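Local structure of DNA-entry nuclease (Competence-specific nuclease) (Streptococcus agalactiae ILRI112, 4QGO) at residues K19-N24 against T175-N180; A45-K50 against N67-R72; V53-D58 against A112-A117; V98-H103 against A211-D216. The protein probably cleaves DNA, and perhaps RNA, without sequence specificity as a metal-dependent nuclease of the beta-beta-alpha type, and serves the bacterium as a virulence factor. The protein carries 1 engineered substitution. All coordinates share one frame; numbering follows the deposited sequence. Where two conformers were deposited one is given.

Contacts 1, 2 and 3 all reach the seven-stranded antiparallel sheet, whereas contact 4 belongs to a small two-stranded sheet at the other side of the chain's centre from contacts 2 and 3. Contacts 2 and 3 join directly, since strands 66-70 and 52-54 are neighbours: Asn67 O lies 2.8 Å from Gln54 N. Contact 1 meets contact 3 where Pro176 CG packs at 3.6 Å on Leu113 CD2. Contacts 2 and 4 are farthest apart, their centres about 38 Å from each other. Contact 3 contains the engineered Ala112, whose natural histidine probably belongs to the active site, as in His-Me finger nucleases. No metal is bound; sulfates accompany contacts 2, 3 and 4.

Contact 1 (K19-N24 against T175-N180); sequences KNAIGN and TPLYRN
Leu177, on strand 170-177 of the seven-stranded antiparallel sheet, points its side chain at the last turn of helix 12-22, where Ala21 and Ile22 receive it. This is a helix lying against a sheet, whose direct contacts here are between carbons. Leu177 stands with CG beside its own backbone N (chi1 -55°) and is extended beyond that, which carries CD1 out toward the helix. Ala21 faces the base of this side chain: its CB comes to 4.1 Å from Leu177 CB, with Leu177 CD1 only slightly farther away. Ile22 takes the other end, slanting across the leucine so that its CG2 branch lies 3.8 Å from Leu177 CD1. Its CG1 sits between the backbone N and the carbonyl carbon (chi1 68°), which leaves CG2 as the branch that meets the leucine.

The residue types fit these roles. Alanine is small enough to let the helix approach closely, with the CA atoms of Ala21 and Leu177 6.2 Å apart, while leucine is long enough to touch two successive helical residues. Leu18, one turn earlier, and His190 of the adjacent strand pack on the same leucine. Just past the contact the helix stops at Gly23, whose positive phi (88°) a glycine adopts readily. Beside these carbons a water spans the two segments, accepting from Asn20 ND2 at 3.1 Å and donating to Arg179 O at 3.0 Å.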
loop_
_atom_site.group_PDB
_atom_site.type_symbol
_atom_site.label_atom_id
_atom_site.label_comp_id
_atom_site.label_asym_id
_atom_site.label_seq_id
_atom_site.Cartn_x
_atom_site.Cartn_y
_atom_site.Cartn_z
ATOM N N LYS A 19 -12.202 -7.780 -7.422
ATOM C CA LYS A 19 -13.348 -8.460 -6.820
ATOM C C LYS A 19 -12.962 -9.800 -6.198
ATOM O O LYS A 19 -13.418 -10.134 -5.103
ATOM C CB LYS A 19 -14.456 -8.665 -7.857
ATOM C CG LYS A 19 -15.659 -9.424 -7.323
ATOM N N ASN A 20 -12.124 -10.566 -6.891
ATOM C CA ASN A 20 -11.662 -11.847 -6.366
ATOM C C ASN A 20 -10.836 -11.688 -5.096
ATOM O O ASN A 20 -10.856 -12.551 -4.219
ATOM C CB ASN A 20 -10.831 -12.598 -7.409
ATOM C CG ASN A 20 -11.642 -13.011 -8.622
ATOM O OD1 ASN A 20 -12.865 -13.141 -8.554
ATOM N ND2 ASN A 20 -10.959 -13.232 -9.743
ATOM N N ALA A 21 -10.105 -10.582 -5.004
ATOM C CA ALA A 21 -9.198 -10.366 -3.884
ATOM C C ALA A 21 -9.881 -9.804 -2.640
ATOM O O ALA A 21 -9.443 -10.068 -1.522
ATOM C CB ALA A 21 -8.063 -9.461 -4.310
ATOM N N ILE A 22 -10.945 -9.030 -2.819
ATOM C CA ILE A 22 -11.593 -8.389 -1.671
ATOM C C ILE A 22 -12.987 -8.928 -1.364
ATOM O O ILE A 22 -13.606 -8.517 -0.384
ATOM C CB ILE A 22 -11.697 -6.851 -1.837
ATOM C CG1 ILE A 22 -12.680 -6.506 -2.954
ATOM C CG2 ILE A 22 -10.322 -6.234 -2.078
ATOM C CD1 ILE A 22 -12.965 -5.027 -3.094
ATOM N N GLY A 23 -13.486 -9.828 -2.205
ATOM C CA GLY A 23 -14.832 -10.354 -2.034
ATOM C C GLY A 23 -15.871 -9.503 -2.741
ATOM O O GLY A 23 -15.536 -8.632 -3.542
ATOM N N ASN A 24 -17.143 -9.744 -2.448
ATOM C CA ASN A 24 -18.200 -9.001 -3.121
ATOM C C ASN A 24 -18.511 -7.678 -2.427
ATOM O O ASN A 24 -19.665 -7.386 -2.118
ATOM C CB ASN A 24 -19.464 -9.852 -3.262
ATOM C CG ASN A 24 -20.313 -9.433 -4.446
ATOM O OD1 ASN A 24 -19.825 -8.796 -5.380
ATOM N ND2 ASN A 24 -21.592 -9.791 -4.415
ATOM N N THR A 175 -2.677 -4.411 3.026
ATOM C CA THR A 175 -2.642 -5.768 2.497
ATOM C C THR A 175 -2.329 -5.735 1.011
ATOM O O THR A 175 -3.126 -5.236 0.224
ATOM C CB THR A 175 -3.990 -6.472 2.690
ATOM O OG1 THR A 175 -4.412 -6.356 4.064
ATOM C CG2 THR A 175 -3.889 -7.951 2.323
ATOM N N PRO A 176 -1.165 -6.260 0.618
ATOM C CA PRO A 176 -0.913 -6.443 -0.819
ATOM C C PRO A 176 -1.925 -7.429 -1.392
ATOM O O PRO A 176 -2.152 -8.496 -0.795
ATOM C CB PRO A 176 0.496 -7.044 -0.863
ATOM C CG PRO A 176 1.111 -6.717 0.491
ATOM C CD PRO A 176 -0.049 -6.740 1.451
ATOM N N LEU A 177 -2.538 -7.072 -2.518
ATOM C CA LEU A 177 -3.505 -7.955 -3.184
ATOM C C LEU A 177 -2.830 -8.653 -4.363
ATOM O O LEU A 177 -2.287 -7.985 -5.256
ATOM C CB LEU A 177 -4.734 -7.169 -3.646
ATOM C CG LEU A 177 -5.466 -6.359 -2.576
ATOM C CD1 LEU A 177 -6.703 -5.704 -3.179
ATOM C CD2 LEU A 177 -5.831 -7.239 -1.387
ATOM N N TYR A 178 -2.820 -9.988 -4.336
ATOM C CA TYR A 178 -2.230 -10.808 -5.400
ATOM C C TYR A 178 -3.342 -11.484 -6.198
ATOM O O TYR A 178 -4.381 -11.841 -5.637
ATOM C CB TYR A 178 -1.286 -11.871 -4.827
ATOM C CG TYR A 178 -0.135 -11.300 -4.010
ATOM C CD1 TYR A 178 1.030 -10.868 -4.623
ATOM C CD2 TYR A 178 -0.226 -11.189 -2.627
ATOM C CE1 TYR A 178 2.076 -10.337 -3.886
ATOM C CE2 TYR A 178 0.820 -10.673 -1.880
ATOM C CZ TYR A 178 1.966 -10.244 -2.513
ATOM O OH TYR A 178 2.996 -9.725 -1.777
ATOM N N ARG A 179 -3.130 -11.664 -7.503
ATOM C CA ARG A 179 -4.153 -12.260 -8.371
ATOM C C ARG A 179 -4.367 -13.725 -8.055
ATOM O O ARG A 179 -5.437 -14.280 -8.320
ATOM C CB ARG A 179 -3.737 -12.195 -9.837
ATOM C CG ARG A 179 -3.650 -10.804 -10.440
ATOM C CD ARG A 179 -3.323 -10.896 -11.929
ATOM N NE ARG A 179 -2.102 -11.660 -12.158
ATOM C CZ ARG A 179 -1.705 -12.097 -13.348
ATOM N NH1 ARG A 179 -2.438 -11.849 -14.429
ATOM N NH2 ARG A 179 -0.578 -12.786 -13.461
ATOM N N ASN A 180 -3.322 -14.345 -7.525
ATOM C CA ASN A 180 -3.276 -15.784 -7.333
ATOM C C ASN A 180 -2.185 -16.117 -6.330
ATOM O O ASN A 180 -1.524 -15.228 -5.783
ATOM C CB ASN A 180 -3.009 -16.476 -8.671
ATOM C CG ASN A 180 -1.744 -15.977 -9.341
ATOM O OD1 ASN A 180 -0.679 -15.916 -8.721
ATOM N ND2 ASN A 180 -1.857 -15.593 -10.609
HETATM O O HOH W 1 -7.830 -12.981 -9.595
#

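Contact 2 (A45-K50 against N67-R72); sequences ADVNVK and NAMLDR. With SO4 (sulfate ion), chain C.
Strand 66-70 of the large antiparallel sheet presents Met69 to the loop that leads into strand 52-54, and Val47, Ala45 and the carbonyls of Val49 and Lys50 arch round the methionine. The loop runs through two inverse gamma turns, centred on Asp46 and Asn48, whose weak bonds join Val47 N to Ala45 O and Val49 N to Val47 O. This zigzag turns Asp46 and Asn48 away from the strand and Val47 toward it, so that the polar residues point off the strand and the branched apolar one to it.

Met69 sends CG out anti to its backbone N (chi1 171°), then bends at both following torsions, which brings its methyl up against the loop residues Ala45 and Val47. That methyl, CE, meets Val47 CG2 at 3.5 Å, tighter than usual for two carbons, as the two side chains run at a slant to each other. CE also lies 4.0 Å from Ala45 O. An unbranched, flexible methionine can follow the curve of the loop in this way. Arg169 and Arg171 pack beside it; Arg169 also bonds Val49 O and forms a salt bridge with Asp71.

At the start of the strand, Asn67 ND2 donates to sulfate O1 at 3.0 Å, with an N-H...O angle of 148°. Arg171 holds Asn67 OD1, which fixes which way round the amide lies, and Arg173 shares the anion. Across the contact itself no hydrogen bond forms: loop and strand meet through methionine's hydrocarbon, while arginine supplies the polar ties.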
loop_
_atom_site.group_PDB
_atom_site.type_symbol
_atom_site.label_atom_id
_atom_site.label_comp_id
_atom_site.label_asym_id
_atom_site.label_seq_id
_atom_site.Cartn_x
_atom_site.Cartn_y
_atom_site.Cartn_z
ATOM N N ALA A 45 -10.493 0.825 16.257
ATOM C CA ALA A 45 -9.488 1.713 16.838
ATOM C C ALA A 45 -9.750 1.972 18.311
ATOM O O ALA A 45 -8.941 2.596 18.984
ATOM C CB ALA A 45 -9.443 3.032 16.077
ATOM N N ASP A 46 -10.881 1.488 18.813
ATOM C CA ASP A 46 -11.254 1.740 20.205
ATOM C C ASP A 46 -10.787 0.586 21.083
ATOM O O ASP A 46 -11.588 -0.113 21.722
ATOM C CB ASP A 46 -12.766 1.952 20.311
ATOM C CG ASP A 46 -13.191 2.415 21.683
ATOM O OD1 ASP A 46 -12.316 2.868 22.453
ATOM O OD2 ASP A 46 -14.400 2.327 21.987
ATOM N N VAL A 47 -9.479 0.368 21.084
ATOM C CA VAL A 47 -8.876 -0.712 21.850
ATOM C C VAL A 47 -7.752 -0.139 22.707
ATOM O O VAL A 47 -6.934 0.654 22.233
ATOM C CB VAL A 47 -8.338 -1.839 20.932
ATOM C CG1 VAL A 47 -9.484 -2.554 20.233
ATOM C CG2 VAL A 47 -7.399 -1.282 19.896
ATOM N N ASN A 48 -7.722 -0.519 23.981
ATOM C CA ASN A 48 -6.677 -0.022 24.867
ATOM C C ASN A 48 -5.425 -0.881 24.766
ATOM O O ASN A 48 -5.074 -1.627 25.683
ATOM C CB ASN A 48 -7.181 0.053 26.312
ATOM C CG ASN A 48 -6.212 0.788 27.209
ATOM O OD1 ASN A 48 -5.569 1.753 26.783
ATOM N ND2 ASN A 48 -6.087 0.334 28.455
ATOM N N VAL A 49 -4.766 -0.790 23.615
ATOM C CA VAL A 49 -3.549 -1.553 23.384
ATOM C C VAL A 49 -2.392 -0.643 23.004
ATOM O O VAL A 49 -2.584 0.429 22.420
ATOM C CB VAL A 49 -3.731 -2.631 22.292
ATOM C CG1 VAL A 49 -4.812 -3.634 22.702
ATOM C CG2 VAL A 49 -4.058 -1.985 20.962
ATOM N N LYS A 50 -1.192 -1.095 23.337
ATOM C CA LYS A 50 0.039 -0.391 23.022
ATOM C C LYS A 50 0.207 -0.281 21.507
ATOM O O LYS A 50 -0.132 -1.208 20.777
ATOM C CB LYS A 50 1.211 -1.156 23.627
ATOM C CG LYS A 50 2.533 -0.521 23.446
ATOM C CD LYS A 50 3.549 -1.211 24.336
ATOM C CE LYS A 50 3.531 -2.723 24.169
ATOM N NZ LYS A 50 4.343 -3.180 23.006
ATOM N N ASN A 67 -0.510 -5.031 9.935
ATOM C CA ASN A 67 -1.393 -4.316 10.847
ATOM C C ASN A 67 -0.629 -3.405 11.782
ATOM O O ASN A 67 0.504 -3.686 12.149
ATOM C CB ASN A 67 -2.185 -5.309 11.689
ATOM C CG ASN A 67 -3.404 -5.836 10.967
ATOM O OD1 ASN A 67 -4.391 -5.120 10.794
ATOM N ND2 ASN A 67 -3.354 -7.094 10.563
ATOM N N ALA A 68 -1.276 -2.326 12.194
ATOM C CA ALA A 68 -0.668 -1.403 13.145
ATOM C C ALA A 68 -1.715 -0.693 13.966
ATOM O O ALA A 68 -2.870 -0.548 13.544
ATOM C CB ALA A 68 0.197 -0.377 12.424
ATOM N N MET A 69 -1.311 -0.284 15.167
ATOM C CA MET A 69 -2.003 0.751 15.911
ATOM C C MET A 69 -1.004 1.865 16.053
ATOM O O MET A 69 0.067 1.674 16.629
ATOM C CB MET A 69 -2.456 0.272 17.292
ATOM C CG MET A 69 -2.993 1.400 18.175
ATOM S SD MET A 69 -4.522 2.141 17.535
ATOM C CE MET A 69 -5.648 0.789 17.713
ATOM N N LEU A 70 -1.343 3.001 15.465
ATOM C CA LEU A 70 -0.422 4.113 15.333
ATOM C C LEU A 70 -0.768 5.242 16.281
ATOM O O LEU A 70 -1.929 5.602 16.440
ATOM C CB LEU A 70 -0.443 4.646 13.895
ATOM C CG LEU A 70 -0.129 3.660 12.763
ATOM C CD1 LEU A 70 -0.372 4.306 11.395
ATOM C CD2 LEU A 70 1.301 3.144 12.860
ATOM N N ASP A 71 0.262 5.803 16.905
ATOM C CA ASP A 71 0.111 7.023 17.683
ATOM C C ASP A 71 1.476 7.701 17.790
ATOM O O ASP A 71 2.465 7.231 17.205
ATOM C CB ASP A 71 -0.543 6.765 19.060
ATOM C CG ASP A 71 0.297 5.880 19.974
ATOM O OD1 ASP A 71 1.545 5.916 19.907
ATOM O OD2 ASP A 71 -0.300 5.147 20.789
ATOM N N ARG A 72 1.536 8.799 18.529
ATOM C CA ARG A 72 2.766 9.579 18.581
ATOM C C ARG A 72 3.937 8.870 19.238
ATOM O O ARG A 72 5.076 9.314 19.090
ATOM C CB ARG A 72 2.522 10.934 19.243
ATOM C CG ARG A 72 1.848 11.918 18.309
ATOM C CD ARG A 72 1.858 13.317 18.869
ATOM N NE ARG A 72 2.896 14.141 18.263
ATOM C CZ ARG A 72 2.792 15.453 18.083
ATOM N NH1 ARG A 72 1.690 16.092 18.460
ATOM N NH2 ARG A 72 3.787 16.125 17.523
HETATM S S SO4 C . -6.593 -8.563 11.333
HETATM O O1 SO4 C . -5.788 -8.838 10.154
HETATM O O2 SO4 C . -5.972 -9.152 12.507
HETATM O O3 SO4 C . -7.942 -9.125 11.186
HETATM O O4 SO4 C . -6.701 -7.126 11.540
#

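Contact 3 (V53-D58 against A112-A117); sequences VQNTID and ALIAYA. Engineered in segment 112-117: Ala112 (natural residue His). With SO4 (sulfate ion), chain E.
Val53 and Ile114 meet between the edge strand 52-54 of the large sheet and the turn linking strand 108-112 to helix 116-119. Strand 108-112, which ends at the engineered Ala112 (a histidine in nature), probably belongs to the beta-beta-alpha motif of this His-Me finger nuclease.

The apolar part is branch against branch, the two side chains lying alongside one another and pointing opposite ways. Val53 places CG1 anti to its backbone N (chi1 -177°), bringing it 3.9 Å from Ile114 CG1 and 4.1 Å from Ile114 CG2. Two beta-branched residues thus fill this buried place with compact, rather rigid surfaces. Asn55 extends the packing, its ND2 lying 4.3 Å from Ile114 CG1.

The polar part satisfies that buried amide. Asn55 OD1 bonds Trp125 NE1, while ND2 bonds Asn134 OD1, which also holds Ile114 N; Asn134 thereby links both segments, and the Asn55 amide suits its place because it donates and accepts at once. Next to it, Gln54 NE2 reaches Asn55 O at 2.9 Å in a fairly straight bond (162°).

A bond to an anion lies apart, at Tyr116. Arg81 N shares its sulfate, whose O2 sits in the plane of the phenol ring, at its edge, and accepts from Tyr116 OH at 2.8 Å.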
loop_
_atom_site.group_PDB
_atom_site.type_symbol
_atom_site.label_atom_id
_atom_site.label_comp_id
_atom_site.label_asym_id
_atom_site.label_seq_id
_atom_site.Cartn_x
_atom_site.Cartn_y
_atom_site.Cartn_z
ATOM N N VAL A 53 3.416 -2.401 15.258
ATOM C CA VAL A 53 3.335 -2.836 13.869
ATOM C C VAL A 53 3.572 -4.328 13.828
ATOM O O VAL A 53 4.412 -4.855 14.570
ATOM C CB VAL A 53 4.394 -2.165 12.993
ATOM C CG1 VAL A 53 4.242 -2.572 11.514
ATOM C CG2 VAL A 53 4.254 -0.725 13.123
ATOM N N GLN A 54 2.821 -5.007 12.964
ATOM C CA GLN A 54 3.016 -6.420 12.704
ATOM C C GLN A 54 3.036 -6.653 11.200
ATOM O O GLN A 54 2.028 -6.444 10.521
ATOM C CB GLN A 54 1.896 -7.240 13.341
ATOM C CG GLN A 54 2.049 -8.725 13.111
ATOM C CD GLN A 54 3.213 -9.309 13.863
ATOM O OE1 GLN A 54 3.281 -9.217 15.093
ATOM N NE2 GLN A 54 4.153 -9.897 13.133
ATOM N N ASN A 55 4.186 -7.065 10.672
ATOM C CA ASN A 55 4.267 -7.517 9.283
ATOM C C ASN A 55 4.108 -9.025 9.237
ATOM O O ASN A 55 4.386 -9.725 10.224
ATOM C CB ASN A 55 5.609 -7.135 8.658
ATOM C CG ASN A 55 5.703 -5.662 8.320
ATOM O OD1 ASN A 55 6.542 -4.936 8.859
ATOM N ND2 ASN A 55 4.874 -5.224 7.378
ATOM N N THR A 56 3.648 -9.542 8.100
ATOM C CA THR A 56 3.463 -10.984 7.950
ATOM C C THR A 56 3.788 -11.383 6.522
ATOM O O THR A 56 3.858 -10.538 5.624
ATOM C CB THR A 56 2.027 -11.455 8.285
ATOM O OG1 THR A 56 1.136 -11.127 7.215
ATOM C CG2 THR A 56 1.515 -10.843 9.602
ATOM N N ILE A 57 3.997 -12.677 6.317
ATOM C CA ILE A 57 4.200 -13.216 4.976
ATOM C C ILE A 57 3.285 -14.408 4.730
ATOM O O ILE A 57 2.851 -15.066 5.674
ATOM C CB ILE A 57 5.671 -13.616 4.697
ATOM C CG1 ILE A 57 6.178 -14.634 5.720
ATOM C CG2 ILE A 57 6.575 -12.377 4.669
ATOM C CD1 ILE A 57 7.577 -15.142 5.403
ATOM N N ASP A 58 2.994 -14.686 3.461
ATOM C CA ASP A 58 2.105 -15.799 3.128
ATOM C C ASP A 58 2.895 -17.089 2.857
ATOM O O ASP A 58 4.101 -17.132 3.061
ATOM C CB ASP A 58 1.141 -15.433 1.987
ATOM C CG ASP A 58 1.854 -15.093 0.687
ATOM O OD1 ASP A 58 2.979 -15.594 0.467
ATOM O OD2 ASP A 58 1.266 -14.328 -0.111
ATOM N N ALA A 112 7.062 0.346 0.731
ATOM C CA ALA A 112 6.756 -0.111 2.085
ATOM C C ALA A 112 5.263 -0.318 2.285
ATOM O O ALA A 112 4.452 0.487 1.830
ATOM C CB ALA A 112 7.259 0.896 3.105
ATOM N N LEU A 113 4.899 -1.390 2.982
ATOM C CA LEU A 113 3.506 -1.566 3.391
ATOM C C LEU A 113 3.189 -0.560 4.489
ATOM O O LEU A 113 2.226 0.211 4.387
ATOM C CB LEU A 113 3.245 -2.992 3.891
ATOM C CG LEU A 113 2.967 -4.055 2.816
ATOM C CD1 LEU A 113 4.111 -4.227 1.834
ATOM C CD2 LEU A 113 2.663 -5.400 3.491
ATOM N N ILE A 114 4.014 -0.579 5.535
ATOM C CA ILE A 114 3.888 0.365 6.645
ATOM C C ILE A 114 5.046 1.360 6.573
ATOM O O ILE A 114 6.206 0.980 6.695
ATOM C CB ILE A 114 3.917 -0.352 8.012
ATOM C CG1 ILE A 114 2.901 -1.504 8.057
ATOM C CG2 ILE A 114 3.638 0.642 9.124
ATOM C CD1 ILE A 114 1.452 -1.058 7.984
ATOM N N ALA A 115 4.709 2.633 6.363
ATOM C CA ALA A 115 5.694 3.698 6.165
ATOM C C ALA A 115 6.618 3.948 7.353
ATOM O O ALA A 115 6.207 3.887 8.511
ATOM C CB ALA A 115 4.988 4.998 5.767
ATOM N N TYR A 116 7.870 4.253 7.030
ATOM C CA TYR A 116 8.879 4.579 8.018
ATOM C C TYR A 116 8.414 5.702 8.936
ATOM O O TYR A 116 8.566 5.620 10.153
ATOM C CB TYR A 116 10.187 4.981 7.312
ATOM C CG TYR A 116 11.298 5.340 8.275
ATOM C CD1 TYR A 116 11.988 4.352 8.957
ATOM C CD2 TYR A 116 11.636 6.669 8.517
ATOM C CE1 TYR A 116 12.995 4.665 9.848
ATOM C CE2 TYR A 116 12.652 6.987 9.398
ATOM C CZ TYR A 116 13.318 5.980 10.065
ATOM O OH TYR A 116 14.327 6.280 10.955
ATOM N N ALA A 117 7.846 6.756 8.362
ATOM C CA ALA A 117 7.436 7.898 9.175
ATOM C C ALA A 117 6.340 7.529 10.175
ATOM O O ALA A 117 6.203 8.158 11.217
ATOM C CB ALA A 117 6.979 9.046 8.288
HETATM S S SO4 E . 17.136 4.139 12.153
HETATM O O1 SO4 E . 17.675 3.879 10.821
HETATM O O2 SO4 E . 15.674 4.129 12.098
HETATM O O3 SO4 E . 17.593 3.104 13.076
HETATM O O4 SO4 E . 17.608 5.441 12.616
#

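Contact 4 (V98-H103 against A211-D216); sequences VATNDH and ASYTMD. With SO4 (sulfate ion), chain D.
Asp102 and Ser212 bring the loop 98-103 and the chain entering strand 213-215 nearest together, with CA atoms 6.6 Å apart and no backbone hydrogen bond between the segments. Their side chains close the gap: Ser212 OG donates to Asp102 OD2 at 2.6 Å, meeting that oxygen from above the carboxylate plane, 42° out of it. Asp102 CG lies between its own N and carbonyl carbon (chi1 64°), and both oxygens are used. OD2 also takes Gln210 NE2 and a water, and OD1 takes Thr100 OG1 at 2.7 Å, again from above the plane. So many donors would favour a charged carboxylate. A second water accepts from Asn101 N and donates to Ser212 OG, the latter at 2.8 Å, so the short serine hydroxyl both gives and receives.

Thr100 serves twice: with its hydroxyl on the aspartate, its methyl CG2 rests obliquely against Tyr213, 4.0 Å from both CD2 and CE2. Tyr213 OH reaches Ala107 O. His103 NE2 binds a sulfate, with O3 at 3.0 Å, helped by Tyr104 OH.

Since Asp102 OD1 also accepts from Tyr104 N, two residues on, the loop has an Asx turn, which the serine ties to the two-stranded sheet of 213-215 and 222-224.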
loop_
_atom_site.group_PDB
_atom_site.type_symbol
_atom_site.label_atom_id
_atom_site.label_comp_id
_atom_site.label_asym_id
_atom_site.label_seq_id
_atom_site.Cartn_x
_atom_site.Cartn_y
_atom_site.Cartn_z
ATOM N N VAL A 98 13.128 -0.538 -14.890
ATOM C CA VAL A 98 13.108 -0.082 -16.284
ATOM C C VAL A 98 13.124 1.449 -16.273
ATOM O O VAL A 98 12.439 2.058 -15.452
ATOM C CB VAL A 98 11.809 -0.557 -17.008
ATOM C CG1 VAL A 98 11.718 0.033 -18.411
ATOM C CG2 VAL A 98 11.723 -2.080 -17.055
ATOM N N ALA A 99 13.900 2.076 -17.163
ATOM C CA ALA A 99 13.808 3.516 -17.356
ATOM C C ALA A 99 12.570 3.769 -18.211
ATOM O O ALA A 99 12.436 3.196 -19.286
ATOM C CB ALA A 99 15.066 4.014 -18.071
ATOM N N THR A 100 11.656 4.608 -17.729
ATOM C CA THR A 100 10.380 4.828 -18.410
ATOM C C THR A 100 10.438 6.019 -19.366
ATOM O O THR A 100 11.440 6.741 -19.421
ATOM C CB THR A 100 9.276 5.131 -17.397
ATOM O OG1 THR A 100 9.659 6.283 -16.641
ATOM C CG2 THR A 100 9.078 3.954 -16.446
ATOM N N ASN A 101 9.356 6.203 -20.119
ATOM C CA ASN A 101 9.155 7.407 -20.925
ATOM C C ASN A 101 8.115 8.317 -20.299
ATOM O O ASN A 101 7.210 8.811 -20.969
ATOM C CB ASN A 101 8.749 7.048 -22.347
ATOM C CG ASN A 101 9.772 6.184 -23.016
ATOM O OD1 ASN A 101 10.909 6.610 -23.248
ATOM N ND2 ASN A 101 9.397 4.956 -23.308
ATOM N N ASP A 102 8.227 8.513 -18.994
ATOM C CA ASP A 102 7.303 9.380 -18.293
ATOM C C ASP A 102 8.058 10.233 -17.277
ATOM O O ASP A 102 9.282 10.127 -17.158
ATOM C CB ASP A 102 6.136 8.592 -17.675
ATOM C CG ASP A 102 6.564 7.613 -16.592
ATOM O OD1 ASP A 102 7.598 7.832 -15.922
ATOM O OD2 ASP A 102 5.815 6.623 -16.405
ATOM N N HIS A 103 7.334 11.087 -16.548
ATOM C CA HIS A 103 8.015 12.068 -15.713
ATOM C C HIS A 103 8.704 11.456 -14.494
ATOM O O HIS A 103 9.482 12.127 -13.851
ATOM C CB HIS A 103 7.046 13.190 -15.313
ATOM C CG HIS A 103 6.066 12.815 -14.232
ATOM N ND1 HIS A 103 4.889 12.155 -14.492
ATOM C CD2 HIS A 103 6.091 13.037 -12.901
ATOM C CE1 HIS A 103 4.233 11.963 -13.353
ATOM N NE2 HIS A 103 4.936 12.495 -12.371
ATOM N N ALA A 211 0.636 4.679 -15.895
ATOM C CA ALA A 211 -0.065 4.908 -17.163
ATOM C C ALA A 211 0.775 4.560 -18.393
ATOM O O ALA A 211 0.240 4.173 -19.430
ATOM C CB ALA A 211 -0.553 6.341 -17.249
ATOM N N SER A 212 2.093 4.660 -18.267
ATOM C CA SER A 212 2.974 4.556 -19.429
ATOM C C SER A 212 3.487 3.150 -19.701
ATOM O O SER A 212 4.281 2.952 -20.605
ATOM C CB SER A 212 4.174 5.493 -19.265
ATOM O OG SER A 212 5.096 4.964 -18.325
ATOM N N TYR A 213 3.047 2.169 -18.921
ATOM C CA TYR A 213 3.504 0.810 -19.154
ATOM C C TYR A 213 2.545 -0.229 -18.618
ATOM O O TYR A 213 1.621 0.098 -17.875
ATOM C CB TYR A 213 4.915 0.599 -18.584
ATOM C CG TYR A 213 5.090 0.655 -17.064
ATOM C CD1 TYR A 213 4.618 -0.371 -16.232
ATOM C CD2 TYR A 213 5.816 1.684 -16.477
ATOM C CE1 TYR A 213 4.820 -0.327 -14.862
ATOM C CE2 TYR A 213 6.033 1.729 -15.099
ATOM C CZ TYR A 213 5.540 0.712 -14.303
ATOM O OH TYR A 213 5.758 0.739 -12.946
ATOM N N THR A 214 2.778 -1.484 -18.985
ATOM C CA THR A 214 2.073 -2.589 -18.360
ATOM C C THR A 214 3.066 -3.508 -17.666
ATOM O O THR A 214 4.236 -3.567 -18.021
ATOM C CB THR A 214 1.208 -3.380 -19.370
ATOM O OG1 THR A 214 2.028 -3.842 -20.451
ATOM C CG2 THR A 214 0.094 -2.499 -19.905
ATOM N N MET A 215 2.588 -4.210 -16.650
ATOM C CA MET A 215 3.411 -5.148 -15.906
ATOM C C MET A 215 2.780 -6.531 -15.870
ATOM O O MET A 215 1.570 -6.659 -15.725
ATOM C CB MET A 215 3.615 -4.663 -14.471
ATOM C CG MET A 215 4.530 -5.584 -13.667
ATOM S SD MET A 215 4.668 -5.137 -11.928
ATOM C CE MET A 215 5.786 -3.748 -11.997
ATOM N N ASP A 216 3.610 -7.561 -16.007
ATOM C CA ASP A 216 3.195 -8.937 -15.757
ATOM C C ASP A 216 3.427 -9.178 -14.271
ATOM O O ASP A 216 4.575 -9.234 -13.822
ATOM C CB ASP A 216 4.059 -9.892 -16.588
ATOM C CG ASP A 216 3.623 -11.344 -16.463
ATOM O OD1 ASP A 216 2.853 -11.669 -15.536
ATOM O OD2 ASP A 216 4.060 -12.174 -17.293
HETATM S S SO4 D . 3.316 12.773 -9.074
HETATM O O1 SO4 D . 3.096 11.400 -8.633
HETATM O O2 SO4 D . 2.914 13.711 -8.030
HETATM O O3 SO4 D . 4.734 12.958 -9.377
HETATM O O4 SO4 D . 2.549 13.025 -10.294
HETATM O O HOH W 2 7.169 4.483 -20.094
HETATM O O HOH W 3 3.042 7.062 -16.483
#